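Local coordinates for protein PurR transcriptional regulator (Vibrio parahaemolyticus, PDB 3D8U) that probably acts as a DNA-binding transcription regulator of the LacI/PurR family, with a two-lobed domain of periplasmic binding protein type, at residues F66-S71 and L91-S96; V123-A128 and F156-E161; C215-S220 and A232-E237; V107-T112 and Q143-E148. All coordinates share one frame; numbering follows the deposited sequence.

Contact 1, at the surface of the N-terminal lobe, joins two loops through serines, a leucine methyl and a histidine edge without a hydrogen bond. Contacts 2 and 4 belong to the C-terminal lobe: contact 2 is a partly buried parallel strand pair held by backbone bonds, and contact 4 uses helix 133-148, which connects those strands, in a buried helix pair without hydrogen bonds, centred on an alanine and a threonine. Contact 3, also buried, mixes backbone bonds with a tyrosine-glutamate hydrogen bond where the chain passes between lobes. Leu216 of contact 3 touches both Phe125 of contact 2 and Cys111 of contact 4, whereas contact 1 stays apart, its nearest atoms about 8 Å from contact 3.

Contact 1: residues F66-S71 and L91-S96; sequences FGSEHS and LSSKAS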
loop_
_atom_site.group_PDB
_atom_site.type_symbol
_atom_site.label_atom_id
_atom_site.label_comp_id
_atom_site.label_asym_id
_atom_site.label_seq_id
_atom_site.Cartn_x
_atom_site.Cartn_y
_atom_site.Cartn_z
ATOM N N PHE B 66 -8.553 11.626 -10.055
ATOM C CA PHE B 66 -7.797 10.614 -10.761
ATOM C C PHE B 66 -8.623 10.030 -11.893
ATOM O O PHE B 66 -9.850 9.956 -11.797
ATOM C CB PHE B 66 -7.386 9.524 -9.785
ATOM C CG PHE B 66 -6.269 9.928 -8.889
ATOM C CD1 PHE B 66 -5.014 9.350 -9.023
ATOM C CD2 PHE B 66 -6.457 10.907 -7.923
ATOM C CE1 PHE B 66 -3.950 9.725 -8.197
ATOM C CE2 PHE B 66 -5.401 11.302 -7.098
ATOM C CZ PHE B 66 -4.143 10.704 -7.236
ATOM N N GLY B 67 -7.948 9.630 -12.971
ATOM C CA GLY B 67 -8.601 8.998 -14.121
ATOM C C GLY B 67 -9.370 9.964 -15.003
ATOM O O GLY B 67 -9.785 11.036 -14.567
ATOM N N SER B 68 -9.560 9.580 -16.257
ATOM C CA SER B 68 -10.286 10.412 -17.199
ATOM C C SER B 68 -11.757 10.034 -17.250
ATOM O O SER B 68 -12.601 10.885 -17.525
ATOM C CB SER B 68 -9.669 10.306 -18.590
ATOM O OG SER B 68 -10.570 10.798 -19.572
ATOM N N GLU B 69 -12.059 8.759 -17.003
ATOM C CA GLU B 69 -13.435 8.258 -17.047
ATOM C C GLU B 69 -14.217 8.792 -15.856
ATOM O O GLU B 69 -13.781 8.626 -14.716
ATOM C CB GLU B 69 -13.460 6.728 -17.061
ATOM N N HIS B 70 -15.347 9.455 -16.126
ATOM C CA HIS B 70 -16.192 10.072 -15.080
ATOM C C HIS B 70 -17.692 10.009 -15.379
ATOM O O HIS B 70 -18.139 9.168 -16.158
ATOM C CB HIS B 70 -15.754 11.514 -14.785
ATOM C CG HIS B 70 -14.329 11.624 -14.346
ATOM N ND1 HIS B 70 -13.891 11.163 -13.123
ATOM C CD2 HIS B 70 -13.236 12.112 -14.978
ATOM C CE1 HIS B 70 -12.591 11.374 -13.016
ATOM N NE2 HIS B 70 -12.170 11.946 -14.131
ATOM N N SER B 71 -18.461 10.903 -14.762
ATOM C CA SER B 71 -19.918 10.771 -14.734
ATOM C C SER B 71 -20.627 12.016 -15.251
ATOM O O SER B 71 -20.205 13.138 -14.963
ATOM C CB SER B 71 -20.371 10.516 -13.299
ATOM O OG SER B 71 -19.261 10.352 -12.427
ATOM N N LEU B 91 -4.591 11.508 -20.738
ATOM C CA LEU B 91 -5.436 12.375 -21.533
ATOM C C LEU B 91 -6.494 12.936 -20.587
ATOM O O LEU B 91 -6.767 12.339 -19.536
ATOM C CB LEU B 91 -6.057 11.588 -22.698
ATOM C CG LEU B 91 -7.284 10.666 -22.542
ATOM C CD1 LEU B 91 -7.556 9.929 -23.871
ATOM C CD2 LEU B 91 -7.184 9.665 -21.376
ATOM N N SER B 92 -7.076 14.079 -20.944
ATOM C CA SER B 92 -8.047 14.740 -20.072
ATOM C C SER B 92 -9.410 14.961 -20.729
ATOM O O SER B 92 -9.506 15.575 -21.795
ATOM C CB SER B 92 -7.485 16.065 -19.565
ATOM O OG SER B 92 -7.444 17.016 -20.608
ATOM N N SER B 93 -10.460 14.464 -20.078
ATOM C CA SER B 93 -11.835 14.664 -20.532
ATOM C C SER B 93 -12.187 16.147 -20.481
ATOM O O SER B 93 -11.406 16.946 -19.964
ATOM C CB SER B 93 -12.803 13.851 -19.669
ATOM O OG SER B 93 -12.704 14.201 -18.296
ATOM N N LYS B 94 -13.352 16.508 -21.018
ATOM C CA LYS B 94 -13.812 17.907 -21.081
ATOM C C LYS B 94 -12.660 18.920 -21.229
ATOM O O LYS B 94 -12.045 19.342 -20.245
ATOM C CB LYS B 94 -14.714 18.243 -19.887
ATOM N N ALA B 95 -12.405 19.301 -22.481
ATOM C CA ALA B 95 -11.224 20.074 -22.917
ATOM C C ALA B 95 -10.540 20.984 -21.890
ATOM O O ALA B 95 -9.319 20.923 -21.713
ATOM C CB ALA B 95 -11.545 20.859 -24.205
ATOM N N SER B 96 -11.336 21.815 -21.218
ATOM C CA SER B 96 -10.820 22.818 -20.289
ATOM C C SER B 96 -10.580 22.256 -18.874
ATOM O O SER B 96 -10.940 22.880 -17.870
ATOM C CB SER B 96 -11.757 24.029 -20.258
ATOM O OG SER B 96 -11.029 25.245 -20.276
#
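The His70 ring offers an edge to Ser93: CD2 points near OG, 4.0 Å away, and the hydroxyl oxygen lies close to the ring plane. Farther round the ring, NE2 turns back on its own loop and donates only a weak, bent hydrogen bond to Gly67 O, with an N-H...O angle of 125°. ND1 is hydrogen-bonded to Glu48 OE1 in helix 45-56, though the exact setting of the imidazole remains uncertain. Ser93 OG, set between its backbone N and carbonyl carbon (chi1 58°), also approaches Ser68 O at 3.4 Å, but this is no hydrogen bond; its polar partner is Glu87 in strand 85-88. The two loops follow strands 63-66 and 85-88, neighbours in the parallel sheet of the N-terminal lobe, and both leave from the C-terminal strand ends. In folds of the periplasmic binding protein type, that end of the sheet faces the cleft between lobes. Ser68 reaches toward the second loop, its CB 3.7 Å from Leu91 O. The same CB meets the methyl CD2 of Leu91 at 3.8 Å. Ser68 OG, anti to its backbone N (chi1 164°), lies 3.7 Å from Ser93 N and 3.8 Å from Ser93 CB. Gly67 and Ile88 are joined by backbone hydrogen bonding at the end of the strand.

Contact 2: residues V123-A128 and F156-E161; sequences VGFIGA and FLTTHE
Phe125 opens the pairing with Phe156: its carbonyl O accepts the N-H of Leu157 at 2.9 Å, while the CB atoms of the two phenylalanines meet at 3.8 Å. CG of Phe125 lies anti to the backbone N (chi1 -178°), and the ring carries its CE2 to within 4.2 Å of Thr158 CG2, which sits at the ring edge near its plane. Ile126 points to the other face, beside Leu157, and its CA brings a CA-H...O contact to Leu157 O at 3.4 Å. Gly127 is gripped at both ends of its backbone: N donates to Leu157 O at 3.0 Å, nearly straight at 169°, and O accepts from Thr159 N at 3.2 Å. Ala128 CB lies near both Glu161 O and Thr159 OG1, the latter 3.6 Å away. Such in-register parallel strands, 1° apart in direction, are the two ends of a beta-alpha-beta crossover through helix 133-148. That helix packs on the Phe125 and Thr158 face with Leu135, whereas helix 165-178 lies on the Ile126 and Leu157 face. Strand 184-187 continues the sheet beyond 123-128; 156-159 is the outermost strand within this chain.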
loop_
_atom_site.group_PDB
_atom_site.type_symbol
_atom_site.label_atom_id
_atom_site.label_comp_id
_atom_site.label_asym_id
_atom_site.label_seq_id
_atom_site.Cartn_x
_atom_site.Cartn_y
_atom_site.Cartn_z
ATOM N N VAL B 123 9.025 -12.684 -24.631
ATOM C CA VAL B 123 8.586 -12.046 -23.440
ATOM C C VAL B 123 7.136 -12.335 -23.247
ATOM O O VAL B 123 6.378 -12.261 -24.176
ATOM C CB VAL B 123 8.735 -10.523 -23.597
ATOM C CG1 VAL B 123 8.542 -9.834 -22.264
ATOM C CG2 VAL B 123 10.085 -10.181 -24.167
ATOM N N GLY B 124 6.760 -12.660 -22.024
ATOM C CA GLY B 124 5.369 -12.727 -21.658
ATOM C C GLY B 124 5.040 -11.475 -20.881
ATOM O O GLY B 124 5.939 -10.737 -20.430
ATOM N N PHE B 125 3.750 -11.235 -20.706
ATOM C CA PHE B 125 3.287 -10.078 -19.946
ATOM C C PHE B 125 2.274 -10.506 -18.902
ATOM O O PHE B 125 1.337 -11.252 -19.207
ATOM C CB PHE B 125 2.614 -9.110 -20.921
ATOM C CG PHE B 125 2.122 -7.841 -20.300
ATOM C CD1 PHE B 125 2.948 -6.716 -20.239
ATOM C CD2 PHE B 125 0.815 -7.745 -19.825
ATOM C CE1 PHE B 125 2.483 -5.505 -19.701
ATOM C CE2 PHE B 125 0.329 -6.531 -19.271
ATOM C CZ PHE B 125 1.164 -5.416 -19.209
ATOM N N ILE B 126 2.415 -10.016 -17.689
ATOM C CA ILE B 126 1.370 -10.241 -16.731
ATOM C C ILE B 126 0.981 -8.898 -16.151
ATOM O O ILE B 126 1.832 -8.184 -15.638
ATOM C CB ILE B 126 1.845 -11.177 -15.619
ATOM C CG1 ILE B 126 2.228 -12.542 -16.185
ATOM C CG2 ILE B 126 0.765 -11.378 -14.613
ATOM C CD1 ILE B 126 3.157 -13.323 -15.257
ATOM N N GLY B 127 -0.300 -8.556 -16.216
ATOM C CA GLY B 127 -0.780 -7.329 -15.570
ATOM C C GLY B 127 -2.157 -7.390 -14.935
ATOM O O GLY B 127 -2.939 -8.299 -15.219
ATOM N N ALA B 128 -2.477 -6.428 -14.074
ATOM C CA ALA B 128 -3.820 -6.412 -13.496
ATOM C C ALA B 128 -4.522 -5.077 -13.477
ATOM O O ALA B 128 -4.012 -4.072 -13.954
ATOM C CB ALA B 128 -3.804 -6.993 -12.129
ATOM N N PHE B 156 0.220 -13.071 -23.076
ATOM C CA PHE B 156 -0.093 -12.180 -21.975
ATOM C C PHE B 156 -1.247 -12.686 -21.115
ATOM O O PHE B 156 -2.109 -13.442 -21.608
ATOM C CB PHE B 156 -0.362 -10.771 -22.489
ATOM C CG PHE B 156 -1.569 -10.649 -23.329
ATOM C CD1 PHE B 156 -1.475 -10.654 -24.702
ATOM C CD2 PHE B 156 -2.813 -10.490 -22.765
ATOM C CE1 PHE B 156 -2.604 -10.505 -25.513
ATOM C CE2 PHE B 156 -3.958 -10.343 -23.587
ATOM C CZ PHE B 156 -3.830 -10.341 -24.950
ATOM N N LEU B 157 -1.249 -12.267 -19.844
ATOM C CA LEU B 157 -2.367 -12.508 -18.945
ATOM C C LEU B 157 -2.783 -11.234 -18.275
ATOM O O LEU B 157 -1.921 -10.555 -17.683
ATOM C CB LEU B 157 -1.944 -13.454 -17.835
ATOM C CG LEU B 157 -2.307 -14.921 -17.836
ATOM C CD1 LEU B 157 -2.792 -15.382 -19.197
ATOM C CD2 LEU B 157 -1.062 -15.686 -17.431
ATOM N N THR B 158 -4.076 -10.910 -18.302
ATOM C CA THR B 158 -4.550 -9.783 -17.483
ATOM C C THR B 158 -5.755 -10.134 -16.612
ATOM O O THR B 158 -6.531 -11.015 -16.965
ATOM C CB THR B 158 -4.870 -8.567 -18.339
ATOM O OG1 THR B 158 -5.725 -8.961 -19.414
ATOM C CG2 THR B 158 -3.589 -7.954 -18.921
ATOM N N THR B 159 -5.912 -9.483 -15.464
ATOM C CA THR B 159 -7.173 -9.618 -14.725
ATOM C C THR B 159 -7.769 -8.276 -14.413
ATOM O O THR B 159 -7.081 -7.259 -14.346
ATOM C CB THR B 159 -7.055 -10.400 -13.390
ATOM O OG1 THR B 159 -6.231 -9.682 -12.461
ATOM C CG2 THR B 159 -6.486 -11.806 -13.613
ATOM N N HIS B 160 -9.072 -8.278 -14.217
ATOM C CA HIS B 160 -9.764 -7.092 -13.737
ATOM C C HIS B 160 -9.419 -6.903 -12.252
ATOM O O HIS B 160 -9.501 -5.800 -11.721
ATOM C CB HIS B 160 -11.284 -7.197 -14.003
ATOM C CG HIS B 160 -11.889 -8.552 -13.719
ATOM N ND1 HIS B 160 -13.224 -8.717 -13.396
ATOM C CD2 HIS B 160 -11.350 -9.802 -13.717
ATOM C CE1 HIS B 160 -13.478 -10.003 -13.207
ATOM N NE2 HIS B 160 -12.357 -10.682 -13.383
ATOM N N GLU B 161 -8.974 -7.983 -11.612
ATOM C CA GLU B 161 -8.573 -7.936 -10.214
ATOM C C GLU B 161 -7.339 -7.089 -9.901
ATOM O O GLU B 161 -6.715 -6.528 -10.794
ATOM C CB GLU B 161 -8.432 -9.341 -9.654
ATOM C CG GLU B 161 -9.670 -9.722 -8.855
ATOM C CD GLU B 161 -10.007 -11.196 -8.980
ATOM O OE1 GLU B 161 -11.178 -11.508 -9.286
ATOM O OE2 GLU B 161 -9.095 -12.041 -8.787
#

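Contact 3: residues C215-S220 and A232-E237; sequences CLEGSS and AEFDYE
Glu217 meets the Phe234 ring with CB and CG, and Tyr236 with CG, CD and OE2. CB starts 4.1 Å from Phe234 CE2, and CG, anti to the backbone N (chi1 -165°), comes nearer still, 3.8 Å from that same ring carbon. Beyond CG the chain runs extended, and Tyr236 OH lies 3.9 Å from both CG and CD of Glu217. At the tip, OE2 takes a hydrogen bond from Tyr236 OH at 3.0 Å through its anti lone pair, the one away from OE1; carboxylate and phenol ring stand 76° apart. OE1 lies close to Glu15 OE1.

The chain crosses between the lobes here, consistent with one of the interlobe connections of the periplasmic binding protein fold. Strand 231-233 pairs antiparallel with strand 265-267, the chain crosses over, and helix 236-251 begins against helix 16-32 of the N-terminal lobe, where Tyr236 touches Lys16, Ala17 and His20. Within the C-terminal lobe the two backbones are joined twice: Ala232 N donates to Cys215 O, and Gly218 N to Ala232 O at 2.9 Å, so Ala232 is held at its N and its O. Phe234 turns its ring edge to Leu216, with Leu216 O in the plane of the ring, 3.4 Å from Phe234 CE2. One face of the Tyr236 ring receives CB of Phe234, offset toward the rim. Glu233 lays its CG 3.7 Å from Gly218 O, while its carboxylate forms a salt bridge with Arg269.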
loop_
_atom_site.group_PDB
_atom_site.type_symbol
_atom_site.label_atom_id
_atom_site.label_comp_id
_atom_site.label_asym_id
_atom_site.label_seq_id
_atom_site.Cartn_x
_atom_site.Cartn_y
_atom_site.Cartn_z
ATOM N N CYS B 215 9.873 -4.994 -14.076
ATOM C CA CYS B 215 8.640 -4.527 -13.433
ATOM C C CYS B 215 8.304 -3.165 -13.945
ATOM O O CYS B 215 9.193 -2.366 -14.190
ATOM C CB CYS B 215 8.803 -4.467 -11.928
ATOM S SG CYS B 215 7.438 -3.638 -11.072
ATOM N N LEU B 216 7.025 -2.883 -14.114
ATOM C CA LEU B 216 6.636 -1.628 -14.777
ATOM C C LEU B 216 6.449 -0.448 -13.816
ATOM O O LEU B 216 6.180 0.676 -14.252
ATOM C CB LEU B 216 5.352 -1.858 -15.575
ATOM C CG LEU B 216 5.403 -1.919 -17.106
ATOM C CD1 LEU B 216 6.744 -2.381 -17.682
ATOM C CD2 LEU B 216 4.260 -2.780 -17.642
ATOM N N GLU B 217 6.570 -0.717 -12.513
ATOM C CA GLU B 217 6.334 0.285 -11.478
ATOM C C GLU B 217 6.978 -0.190 -10.200
ATOM O O GLU B 217 6.294 -0.573 -9.253
ATOM C CB GLU B 217 4.838 0.544 -11.260
ATOM C CG GLU B 217 4.546 1.813 -10.474
ATOM C CD GLU B 217 3.200 1.806 -9.719
ATOM O OE1 GLU B 217 2.735 0.715 -9.255
ATOM O OE2 GLU B 217 2.619 2.919 -9.556
ATOM N N GLY B 218 8.302 -0.200 -10.185
ATOM C CA GLY B 218 9.063 -0.643 -9.009
ATOM C C GLY B 218 9.188 0.388 -7.901
ATOM O O GLY B 218 8.977 1.579 -8.089
ATOM N N SER B 219 9.516 -0.097 -6.726
ATOM C CA SER B 219 9.791 0.729 -5.587
ATOM C C SER B 219 11.034 0.108 -4.967
ATOM O O SER B 219 11.568 -0.881 -5.482
ATOM C CB SER B 219 8.632 0.614 -4.600
ATOM O OG SER B 219 8.824 -0.462 -3.672
ATOM N N SER B 220 11.465 0.632 -3.831
ATOM C CA SER B 220 12.582 0.031 -3.116
ATOM C C SER B 220 12.302 -1.424 -2.792
ATOM O O SER B 220 13.225 -2.199 -2.537
ATOM C CB SER B 220 12.836 0.796 -1.829
ATOM O OG SER B 220 11.697 0.659 -1.013
ATOM N N ALA B 232 10.993 0.131 -13.733
ATOM C CA ALA B 232 10.733 1.512 -14.064
ATOM C C ALA B 232 10.266 2.196 -12.822
ATOM O O ALA B 232 9.438 1.652 -12.115
ATOM C CB ALA B 232 9.657 1.587 -15.096
ATOM N N GLU B 233 10.787 3.390 -12.552
ATOM C CA GLU B 233 10.398 4.104 -11.354
ATOM C C GLU B 233 9.834 5.446 -11.697
ATOM O O GLU B 233 10.108 5.955 -12.766
ATOM C CB GLU B 233 11.580 4.231 -10.415
ATOM C CG GLU B 233 11.937 2.903 -9.766
ATOM C CD GLU B 233 13.047 3.047 -8.789
ATOM O OE1 GLU B 233 13.391 4.190 -8.455
ATOM O OE2 GLU B 233 13.586 2.023 -8.349
ATOM N N PHE B 234 9.026 6.000 -10.801
ATOM C CA PHE B 234 8.388 7.285 -11.029
ATOM C C PHE B 234 8.512 8.073 -9.742
ATOM O O PHE B 234 8.757 7.503 -8.696
ATOM C CB PHE B 234 6.899 7.123 -11.378
ATOM C CG PHE B 234 6.614 6.125 -12.479
ATOM C CD1 PHE B 234 6.455 6.546 -13.787
ATOM C CD2 PHE B 234 6.469 4.772 -12.193
ATOM C CE1 PHE B 234 6.186 5.644 -14.793
ATOM C CE2 PHE B 234 6.215 3.856 -13.190
ATOM C CZ PHE B 234 6.061 4.290 -14.490
ATOM N N ASP B 235 8.336 9.382 -9.811
ATOM C CA ASP B 235 8.511 10.200 -8.653
ATOM C C ASP B 235 7.165 10.822 -8.324
ATOM O O ASP B 235 6.881 11.960 -8.635
ATOM C CB ASP B 235 9.626 11.206 -8.912
ATOM C CG ASP B 235 9.923 12.110 -7.725
ATOM O OD1 ASP B 235 10.759 13.011 -7.958
ATOM O OD2 ASP B 235 9.352 11.965 -6.597
ATOM N N TYR B 236 6.316 10.050 -7.679
ATOM C CA TYR B 236 4.998 10.546 -7.383
ATOM C C TYR B 236 5.048 11.612 -6.311
ATOM O O TYR B 236 4.204 12.501 -6.306
ATOM C CB TYR B 236 4.042 9.413 -6.997
ATOM C CG TYR B 236 3.834 8.376 -8.078
ATOM C CD1 TYR B 236 3.410 8.743 -9.373
ATOM C CD2 TYR B 236 4.044 7.017 -7.807
ATOM C CE1 TYR B 236 3.219 7.773 -10.383
ATOM C CE2 TYR B 236 3.844 6.032 -8.802
ATOM C CZ TYR B 236 3.435 6.420 -10.087
ATOM O OH TYR B 236 3.246 5.444 -11.046
ATOM N N GLU B 237 6.027 11.544 -5.408
ATOM C CA GLU B 237 6.227 12.663 -4.482
ATOM C C GLU B 237 6.334 13.998 -5.248
ATOM O O GLU B 237 5.625 14.936 -4.900
ATOM C CB GLU B 237 7.406 12.453 -3.520
#

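Contact 4: residues V107-T112 and Q143-E148; sequences VGKACT and QSAMIE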
loop_
_atom_site.group_PDB
_atom_site.type_symbol
_atom_site.label_atom_id
_atom_site.label_comp_id
_atom_site.label_asym_id
_atom_site.label_seq_id
_atom_site.Cartn_x
_atom_site.Cartn_y
_atom_site.Cartn_z
ATOM N N VAL B 107 6.353 3.670 -21.204
ATOM C CA VAL B 107 6.902 2.839 -20.181
ATOM C C VAL B 107 6.902 1.385 -20.620
ATOM O O VAL B 107 7.948 0.737 -20.533
ATOM C CB VAL B 107 6.182 2.977 -18.830
ATOM C CG1 VAL B 107 6.791 1.999 -17.822
ATOM C CG2 VAL B 107 6.292 4.417 -18.311
ATOM N N GLY B 108 5.761 0.871 -21.085
ATOM C CA GLY B 108 5.700 -0.510 -21.568
ATOM C C GLY B 108 6.745 -0.708 -22.645
ATOM O O GLY B 108 7.711 -1.439 -22.474
ATOM N N LYS B 109 6.572 -0.010 -23.760
ATOM C CA LYS B 109 7.544 -0.033 -24.849
ATOM C C LYS B 109 9.000 0.024 -24.363
ATOM O O LYS B 109 9.805 -0.806 -24.751
ATOM C CB LYS B 109 7.259 1.104 -25.830
ATOM C CG LYS B 109 8.111 1.057 -27.073
ATOM C CD LYS B 109 7.576 1.957 -28.224
ATOM C CE LYS B 109 8.046 3.444 -28.075
ATOM N NZ LYS B 109 7.390 4.399 -29.040
ATOM N N ALA B 110 9.347 0.988 -23.517
ATOM C CA ALA B 110 10.767 1.226 -23.281
ATOM C C ALA B 110 11.313 0.055 -22.477
ATOM O O ALA B 110 12.368 -0.526 -22.797
ATOM C CB ALA B 110 10.987 2.531 -22.609
ATOM N N CYS B 111 10.541 -0.331 -21.471
ATOM C CA CYS B 111 10.817 -1.532 -20.736
ATOM C C CYS B 111 10.889 -2.727 -21.641
ATOM O O CYS B 111 11.654 -3.657 -21.392
ATOM C CB CYS B 111 9.732 -1.779 -19.702
ATOM S SG CYS B 111 9.863 -0.616 -18.402
ATOM N N THR B 112 10.071 -2.764 -22.679
ATOM C CA THR B 112 10.156 -3.975 -23.420
ATOM C C THR B 112 11.229 -3.970 -24.488
ATOM O O THR B 112 11.810 -5.015 -24.739
ATOM C CB THR B 112 8.822 -4.661 -23.725
ATOM O OG1 THR B 112 8.947 -5.387 -24.942
ATOM C CG2 THR B 112 7.673 -3.715 -23.794
ATOM N N GLN B 143 3.071 -4.620 -26.720
ATOM C CA GLN B 143 2.749 -5.305 -27.983
ATOM C C GLN B 143 3.391 -4.594 -29.130
ATOM O O GLN B 143 3.851 -5.211 -30.067
ATOM C CB GLN B 143 1.257 -5.380 -28.193
ATOM C CG GLN B 143 0.588 -6.166 -27.128
ATOM C CD GLN B 143 -0.821 -6.465 -27.427
ATOM O OE1 GLN B 143 -1.585 -5.595 -27.814
ATOM N NE2 GLN B 143 -1.197 -7.717 -27.233
ATOM N N SER B 144 3.460 -3.277 -29.024
ATOM C CA SER B 144 4.191 -2.481 -29.990
ATOM C C SER B 144 5.631 -2.986 -30.077
ATOM O O SER B 144 6.057 -3.524 -31.106
ATOM C CB SER B 144 4.159 -1.007 -29.595
ATOM O OG SER B 144 4.527 -0.211 -30.713
ATOM N N ALA B 145 6.361 -2.840 -28.978
ATOM C CA ALA B 145 7.750 -3.282 -28.910
ATOM C C ALA B 145 7.994 -4.663 -29.555
ATOM O O ALA B 145 9.006 -4.835 -30.277
ATOM C CB ALA B 145 8.219 -3.279 -27.485
HETATM N N MSE B 146 7.081 -5.625 -29.316
HETATM C CA MSE B 146 7.205 -6.968 -29.896
HETATM C C MSE B 146 7.040 -6.930 -31.413
HETATM O O MSE B 146 7.963 -7.258 -32.172
HETATM C CB MSE B 146 6.174 -7.904 -29.312
HETATM C CG MSE B 146 6.221 -8.060 -27.839
HETATM SE SE MSE B 146 7.869 -8.890 -27.197
HETATM C CE MSE B 146 7.568 -10.753 -27.715
ATOM N N ILE B 147 5.853 -6.521 -31.850
ATOM C CA ILE B 147 5.528 -6.466 -33.278
ATOM C C ILE B 147 6.609 -5.744 -34.089
ATOM O O ILE B 147 7.117 -6.313 -35.042
ATOM C CB ILE B 147 4.114 -5.869 -33.538
ATOM C CG1 ILE B 147 3.084 -6.583 -32.658
ATOM C CG2 ILE B 147 3.731 -6.061 -34.958
ATOM C CD1 ILE B 147 1.772 -5.860 -32.493
ATOM N N GLU B 148 6.973 -4.526 -33.674
ATOM C CA GLU B 148 8.057 -3.726 -34.277
ATOM C C GLU B 148 9.309 -4.559 -34.528
ATOM O O GLU B 148 10.016 -4.311 -35.488
ATOM C CB GLU B 148 8.372 -2.528 -33.374
ATOM C CG GLU B 148 9.578 -1.661 -33.735
ATOM C CD GLU B 148 9.647 -0.339 -32.926
ATOM O OE1 GLU B 148 9.589 0.717 -33.591
ATOM O OE2 GLU B 148 9.763 -0.340 -31.651
#
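Lys109 and Ala145 mark the nearest approach of two helical backbones, their CA atoms 5.2 Å apart. Over these short segments the axes come within 8.3 Å and run at 46° to each other, both heading broadly the same way. They are helices of the C-terminal lobe of a periplasmic binding protein-like fold: helix 104-117 leads into strand 123-128, and helix 133-148 leaves it to cross over to strand 156-159. Their meeting therefore joins the helix before the strand to the helix after it. No hydrogen bond links the two segments; the fit rests on Ala145, whose lone methyl group permits the close spacing. Its CB points at helix 104-117 and lies near the Thr112 side chain, 3.4 Å from OG1 and 3.8 Å from CG2 as modelled, although the exact placement of those two Thr112 atoms is doubtful. From the preceding turn Lys109 borders the same methyl, its carbonyl O 4.0 Å from Ala145 CB and its aliphatic CG slightly beyond. The lysine chain then passes Ser144, whose OG is 4.5 Å from Lys109 CD. Its NZ is 5.9 Å from Glu148 OE2, too far for a salt bridge though the charges are opposite; each has a long, weak ion pair elsewhere, Lys109 with Glu106 and Glu148 with Arg113. Thr112 OG1 lies 4.3 Å from the selenium atom SE of selenomethionine Met146.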